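Local coordinates for Glyco_hydro_cc domain-containing protein (Trichoderma gamsii, PDB 6UBD), which probably binds beta-1,3-glucan oligosaccharides, as a member of subgroup VII of glycoside hydrolase family GH128, at residues A[98-109]-A[138-148]. Residues are numbered along the deposited sequence; the frame is centred on the assembly and turned at random.
Sequences PAYVMGFNEPDC and GAALGSPAMCR
Cys147 and Cys109 are joined by a disulfide with a torsion of 92° about the SG-SG bond, and beside it the carboxylate of Asp108 grips the backbone of the other segment. Cys147 N donates to Asp108 OD1 at 2.8 Å on its syn side, only slightly out of the carboxylate plane, while Arg148 N donates to Asp108 OD2 at 3.0 Å from above that plane. With CG lodged between the backbone N and the carbonyl carbon (chi1 56°), the acid group is turned onto these two successive amides. OD2 also lies against CB of Met146 and CB of Arg148. Cys147 CB also packs against the carboxylate carbon of Glu106, CD, at 3.6 Å, and the oxygens of that group are held by His173 and Ser115. Pro107 and Met146 cross at about a right angle, Pro107 CG meeting Met146 CE at 3.6 Å, and both residues touch Trp154 of helix 154-159.

Farther back, strands 100-102 and 140-142 run parallel, the first and last strands of a beta-alpha-beta unit whose helix 120-136 touches Leu141, Phe104 and Pro144. Val101 CG1 presses on Leu141 CD2 at 3.3 Å, tighter than usual for two carbons. Beyond the strands the pairing resumes as Ala145 N binds Phe104 O at 3.0 Å and Glu106 N binds Ala145 O at 2.8 Å. An alanine in place of Asp108 would probably leave the amides of Cys147 and Arg148 without their acceptors and the backbone at Cys147 and Arg148 held chiefly by the disulfide. One covalent link and a two-pronged carboxylate thus tie the loops following two neighbouring strands of the glycoside hydrolase core, and the two N-H donors would probably favour a charged Asp108.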
ATOM      1  N   PRO A  98     -13.564   8.664  -5.488  1.00  8.69           N
ATOM      2  CA  PRO A  98     -12.476   7.999  -6.176  1.00 10.35           C
ATOM      3  C   PRO A  98     -12.932   6.628  -6.689  1.00 10.45           C
ATOM      4  O   PRO A  98     -13.899   6.039  -6.191  1.00 11.05           O
ATOM      5  CB  PRO A  98     -11.358   7.913  -5.132  1.00 13.79           C
ATOM      6  CG  PRO A  98     -11.887   8.438  -3.872  1.00 18.14           C
ATOM      7  CD  PRO A  98     -13.367   8.658  -4.020  1.00 11.31           C
ATOM      8  N   ALA A  99     -12.173   6.098  -7.663  1.00  9.62           N
ATOM      9  CA  ALA A  99     -12.384   4.704  -8.101  1.00  9.32           C
ATOM     10  C   ALA A  99     -11.932   3.708  -7.010  1.00 10.19           C
ATOM     11  O   ALA A  99     -12.593   2.653  -6.871  1.00  8.82           O
ATOM     12  CB  ALA A  99     -11.656   4.417  -9.398  1.00  9.57           C
ATOM     13  N   TYR A 100     -10.862   4.031  -6.249  1.00  9.30           N
ATOM     14  CA  TYR A 100     -10.305   3.121  -5.235  1.00  8.72           C
ATOM     15  C   TYR A 100      -9.948   3.940  -3.986  1.00  7.80           C
ATOM     16  O   TYR A 100      -9.303   4.997  -4.133  1.00  7.90           O
ATOM     17  CB  TYR A 100      -9.045   2.418  -5.760  1.00  8.87           C
ATOM     18  CG  TYR A 100      -9.200   1.602  -7.043  1.00  9.52           C
ATOM     19  CD1 TYR A 100      -9.089   2.192  -8.293  1.00  8.81           C
ATOM     20  CD2 TYR A 100      -9.501   0.255  -7.019  1.00  8.77           C
ATOM     21  CE1 TYR A 100      -9.280   1.454  -9.465  1.00  9.99           C
ATOM     22  CE2 TYR A 100      -9.653  -0.496  -8.179  1.00  9.52           C
ATOM     23  CZ  TYR A 100      -9.575   0.118  -9.423  1.00 10.42           C
ATOM     24  OH  TYR A 100      -9.754  -0.585 -10.600  1.00  8.94           O
ATOM     25  N   VAL A 101     -10.308   3.419  -2.794  1.00  7.62           N
ATOM     26  CA  VAL A 101      -9.969   4.114  -1.527  1.00  8.26           C
ATOM     27  C   VAL A 101      -9.488   3.066  -0.529  1.00  7.11           C
ATOM     28  O   VAL A 101     -10.192   2.057  -0.327  1.00  9.43           O
ATOM     29  CB  VAL A 101     -11.076   4.990  -0.991  1.00 11.11           C
ATOM     30  CG1 VAL A 101     -12.305   4.238  -0.820  1.00 12.98           C
ATOM     31  CG2 VAL A 101     -10.755   5.737   0.307  1.00 14.66           C
ATOM     32  N   MET A 102      -8.365   3.362   0.119  1.00  7.11           N
ATOM     33  CA  MET A 102      -7.827   2.509   1.172  1.00  7.46           C
ATOM     34  C   MET A 102      -8.099   3.109   2.570  1.00  8.31           C
ATOM     35  O   MET A 102      -7.970   4.347   2.769  1.00  8.61           O
ATOM     36  CB  MET A 102      -6.297   2.341   1.002  1.00  9.22           C
ATOM     37  CG  MET A 102      -5.840   1.744  -0.344  1.00  9.30           C
ATOM     38  SD  MET A 102      -4.102   1.736  -0.647  1.00 10.00           S
ATOM     39  CE  MET A 102      -3.720   3.476  -0.826  1.00 10.16           C
ATOM     40  N   GLY A 103      -8.266   2.216   3.557  1.00  6.72           N
ATOM     41  CA  GLY A 103      -8.345   2.620   4.957  1.00  8.18           C
ATOM     42  C   GLY A 103      -7.005   2.824   5.648  1.00  7.23           C
ATOM     43  O   GLY A 103      -5.939   3.042   4.960  1.00  8.80           O
ATOM     44  N   PHE A 104      -7.020   2.788   6.969  1.00  7.97           N
ATOM     45  CA  PHE A 104      -5.974   3.393   7.815  1.00  7.95           C
ATOM     46  C   PHE A 104      -4.585   2.742   7.571  1.00  7.40           C
ATOM     47  O   PHE A 104      -4.502   1.520   7.395  1.00  7.51           O
ATOM     48  CB  PHE A 104      -6.343   3.354   9.287  1.00  8.45           C
ATOM     49  CG  PHE A 104      -7.812   3.619   9.519  1.00  8.41           C
ATOM     50  CD1 PHE A 104      -8.399   4.866   9.234  1.00  9.02           C
ATOM     51  CD2 PHE A 104      -8.659   2.598   9.925  1.00  8.37           C
ATOM     52  CE1 PHE A 104      -9.774   5.079   9.349  1.00  9.79           C
ATOM     53  CE2 PHE A 104     -10.033   2.810  10.005  1.00  9.32           C
ATOM     54  CZ  PHE A 104     -10.577   4.024   9.717  1.00 10.09           C
ATOM     55  N   ASN A 105      -3.574   3.613   7.735  1.00  7.32           N
ATOM     56  CA  ASN A 105      -2.164   3.138   7.599  1.00  7.81           C
ATOM     57  C   ASN A 105      -1.597   2.693   8.959  1.00  8.74           C
ATOM     58  O   ASN A 105      -1.214   3.571   9.730  1.00  8.21           O
ATOM     59  CB  ASN A 105      -1.360   4.236   6.903  1.00  6.73           C
ATOM     60  CG  ASN A 105       0.067   3.803   6.570  1.00  7.42           C
ATOM     61  OD1 ASN A 105       0.198   3.072   5.570  1.00 10.66           O
ATOM     62  ND2 ASN A 105       1.019   4.067   7.456  1.00  9.46           N
ATOM     63  N   GLU A 106      -1.536   1.383   9.190  1.00  8.69           N
ATOM     64  CA  GLU A 106      -0.846   0.835  10.403  1.00  9.13           C
ATOM     65  C   GLU A 106      -1.480   1.387  11.696  1.00  7.85           C
ATOM     66  O   GLU A 106      -0.803   1.923  12.564  1.00  7.77           O
ATOM     67  CB  GLU A 106       0.665   1.129  10.314  1.00  9.22           C
ATOM     68  CG  GLU A 106       1.326   0.436   9.065  1.00  9.25           C
ATOM     69  CD  GLU A 106       2.836   0.558   9.023  1.00 10.84           C
ATOM     70  OE1 GLU A 106       3.392   1.386   9.790  1.00 12.83           O
ATOM     71  OE2 GLU A 106       3.455  -0.153   8.159  1.00 11.55           O
ATOM     72  N   PRO A 107      -2.802   1.160  11.914  1.00  9.37           N
ATOM     73  CA  PRO A 107      -3.446   1.570  13.178  1.00  8.81           C
ATOM     74  C   PRO A 107      -2.843   0.832  14.374  1.00  8.30           C
ATOM     75  O   PRO A 107      -3.033   1.316  15.519  1.00  8.78           O
ATOM     76  CB  PRO A 107      -4.917   1.259  12.903  1.00  8.13           C
ATOM     77  CG  PRO A 107      -4.888   0.049  11.990  1.00  8.79           C
ATOM     78  CD  PRO A 107      -3.726   0.382  11.052  1.00  9.54           C
ATOM     79  N   ASP A 108      -2.212  -0.337  14.167  1.00  7.84           N
ATOM     80  CA  ASP A 108      -1.559  -1.182  15.186  1.00  8.82           C
ATOM     81  C   ASP A 108      -0.120  -0.757  15.510  1.00  8.16           C
ATOM     82  O   ASP A 108       0.508  -1.465  16.318  1.00  9.30           O
ATOM     83  CB  ASP A 108      -1.653  -2.664  14.783  1.00  9.52           C
ATOM     84  CG  ASP A 108      -1.088  -3.018  13.398  1.00  7.37           C
ATOM     85  OD1 ASP A 108      -0.981  -2.109  12.529  1.00  8.43           O
ATOM     86  OD2 ASP A 108      -0.786  -4.239  13.231  1.00  7.98           O
ATOM     87  N   CYS A 109       0.347   0.380  15.022  1.00  7.77           N
ATOM     88  CA  CYS A 109       1.681   0.911  15.392  1.00  8.41           C
ATOM     89  C   CYS A 109       1.545   2.406  15.801  1.00  7.51           C
ATOM     90  O   CYS A 109       0.520   3.063  15.518  1.00  8.80           O
ATOM     91  CB  CYS A 109       2.697   0.761  14.270  1.00  8.67           C
ATOM     92  SG  CYS A 109       3.621  -0.796  14.217  1.00  9.58           S
ATOM     93  N   GLY A 138     -19.806   3.838  -5.159  1.00  9.73           N
ATOM     94  CA  GLY A 138     -19.136   3.058  -6.214  1.00  8.92           C
ATOM     95  C   GLY A 138     -17.639   2.824  -6.058  1.00  9.34           C
ATOM     96  O   GLY A 138     -17.054   2.100  -6.890  1.00  8.79           O
ATOM     97  N   ALA A 139     -16.987   3.434  -5.061  1.00  8.76           N
ATOM     98  CA  ALA A 139     -15.547   3.160  -4.915  1.00  9.14           C
ATOM     99  C   ALA A 139     -15.309   1.688  -4.523  1.00  8.30           C
ATOM    100  O   ALA A 139     -16.071   1.137  -3.692  1.00  9.44           O
ATOM    101  CB  ALA A 139     -14.966   4.061  -3.847  1.00 10.57           C
ATOM    102  N   ALA A 140     -14.212   1.080  -5.026  1.00  8.29           N
ATOM    103  CA  ALA A 140     -13.680  -0.166  -4.465  1.00  8.90           C
ATOM    104  C   ALA A 140     -12.915   0.166  -3.170  1.00  8.61           C
ATOM    105  O   ALA A 140     -12.127   1.132  -3.151  1.00  8.55           O
ATOM    106  CB  ALA A 140     -12.771  -0.862  -5.443  1.00  9.15           C
ATOM    107  N   LEU A 141     -13.209  -0.615  -2.105  1.00  9.22           N
ATOM    108  CA  LEU A 141     -12.649  -0.307  -0.761  1.00  8.47           C
ATOM    109  C   LEU A 141     -11.493  -1.241  -0.368  1.00  7.20           C
ATOM    110  O   LEU A 141     -11.688  -2.465  -0.469  1.00  7.60           O
ATOM    111  CB  LEU A 141     -13.791  -0.425   0.283  1.00  8.72           C
ATOM    112  CG  LEU A 141     -15.008   0.487   0.095  1.00  9.40           C
ATOM    113  CD1 LEU A 141     -15.927   0.376   1.312  1.00 10.02           C
ATOM    114  CD2 LEU A 141     -14.599   1.941  -0.074  1.00  8.88           C
ATOM    115  N   GLY A 142     -10.422  -0.643   0.145  1.00  7.00           N
ATOM    116  CA  GLY A 142      -9.306  -1.430   0.660  1.00  7.48           C
ATOM    117  C   GLY A 142      -9.334  -1.427   2.177  1.00  7.74           C
ATOM    118  O   GLY A 142      -9.491  -0.379   2.814  1.00  7.52           O
ATOM    119  N   SER A 143      -8.954  -2.554   2.804  1.00  8.31           N
ATOM    120  CA  SER A 143      -8.897  -2.653   4.256  1.00  7.29           C
ATOM    121  C   SER A 143      -7.862  -1.696   4.820  1.00  7.35           C
ATOM    122  O   SER A 143      -6.858  -1.357   4.099  1.00  9.11           O
ATOM    123  CB  SER A 143      -8.601  -4.069   4.728  1.00  7.27           C
ATOM    124  OG  SER A 143      -7.206  -4.439   4.557  1.00  8.97           O
ATOM    125  N   PRO A 144      -7.899  -1.397   6.123  1.00  8.00           N
ATOM    126  CA  PRO A 144      -6.692  -0.919   6.798  1.00  7.37           C
ATOM    127  C   PRO A 144      -5.526  -1.941   6.662  1.00  7.37           C
ATOM    128  O   PRO A 144      -5.757  -3.130   6.559  1.00  7.99           O
ATOM    129  CB  PRO A 144      -7.161  -0.743   8.257  1.00  8.99           C
ATOM    130  CG  PRO A 144      -8.679  -0.612   8.154  1.00 10.32           C
ATOM    131  CD  PRO A 144      -9.017  -1.620   7.074  1.00  7.79           C
ATOM    132  N   ALA A 145      -4.308  -1.346   6.671  1.00  7.86           N
ATOM    133  CA  ALA A 145      -3.030  -2.127   6.483  1.00  7.83           C
ATOM    134  C   ALA A 145      -2.266  -2.294   7.803  1.00  7.89           C
ATOM    135  O   ALA A 145      -2.019  -1.274   8.461  1.00  7.61           O
ATOM    136  CB  ALA A 145      -2.150  -1.507   5.403  1.00  7.50           C
ATOM    137  N   MET A 146      -1.986  -3.531   8.182  1.00  8.24           N
ATOM    138  CA  MET A 146      -1.398  -3.789   9.512  1.00  9.73           C
ATOM    139  C   MET A 146       0.145  -3.767   9.523  1.00  9.45           C
ATOM    140  O   MET A 146       0.844  -4.465   8.732  1.00 10.17           O
ATOM    141  CB  MET A 146      -1.818  -5.191   9.982  1.00 10.28           C
ATOM    142  CG  MET A 146      -3.344  -5.334  10.138  1.00 12.72           C
ATOM    143  SD  MET A 146      -4.133  -4.137  11.269  1.00  9.65           S
ATOM    144  CE  MET A 146      -4.925  -3.048  10.066  1.00  8.77           C
ATOM    145  N   CYS A 147       0.721  -3.085  10.487  1.00  9.24           N
ATOM    146  CA  CYS A 147       2.207  -3.149  10.687  1.00  9.12           C
ATOM    147  C   CYS A 147       2.623  -4.497  11.243  1.00  8.11           C
ATOM    148  O   CYS A 147       3.792  -4.883  11.057  1.00  8.62           O
ATOM    149  CB  CYS A 147       2.721  -1.993  11.555  1.00  9.99           C
ATOM    150  SG  CYS A 147       2.272  -2.132  13.306  1.00  9.63           S
ATOM    151  N   ARG A 148       1.748  -5.235  11.901  1.00  7.93           N
ATOM    152  CA  ARG A 148       2.125  -6.527  12.483  1.00  7.22           C
ATOM    153  C   ARG A 148       2.152  -7.632  11.401  1.00  8.37           C
ATOM    154  O   ARG A 148       2.517  -8.781  11.758  1.00  7.85           O
ATOM    155  CB  ARG A 148       1.186  -6.973  13.640  1.00  7.75           C
ATOM    156  CG  ARG A 148       1.367  -6.321  14.998  1.00  9.22           C
ATOM    157  CD  ARG A 148       2.539  -6.907  15.720  1.00  9.36           C
ATOM    158  NE  ARG A 148       2.710  -6.378  17.029  1.00 10.18           N
ATOM    159  CZ  ARG A 148       3.735  -6.633  17.803  1.00 12.36           C
ATOM    160  NH1 ARG A 148       4.727  -7.403  17.405  1.00 13.98           N
ATOM    161  NH2 ARG A 148       3.781  -6.117  19.025  1.00 14.79           N
TER
HETATM  162  O   HOH W   1      -4.795   0.598   4.061  1.00  8.90           O
HETATM  163  O   HOH W   2       0.864  -3.895  17.693  1.00 17.72           O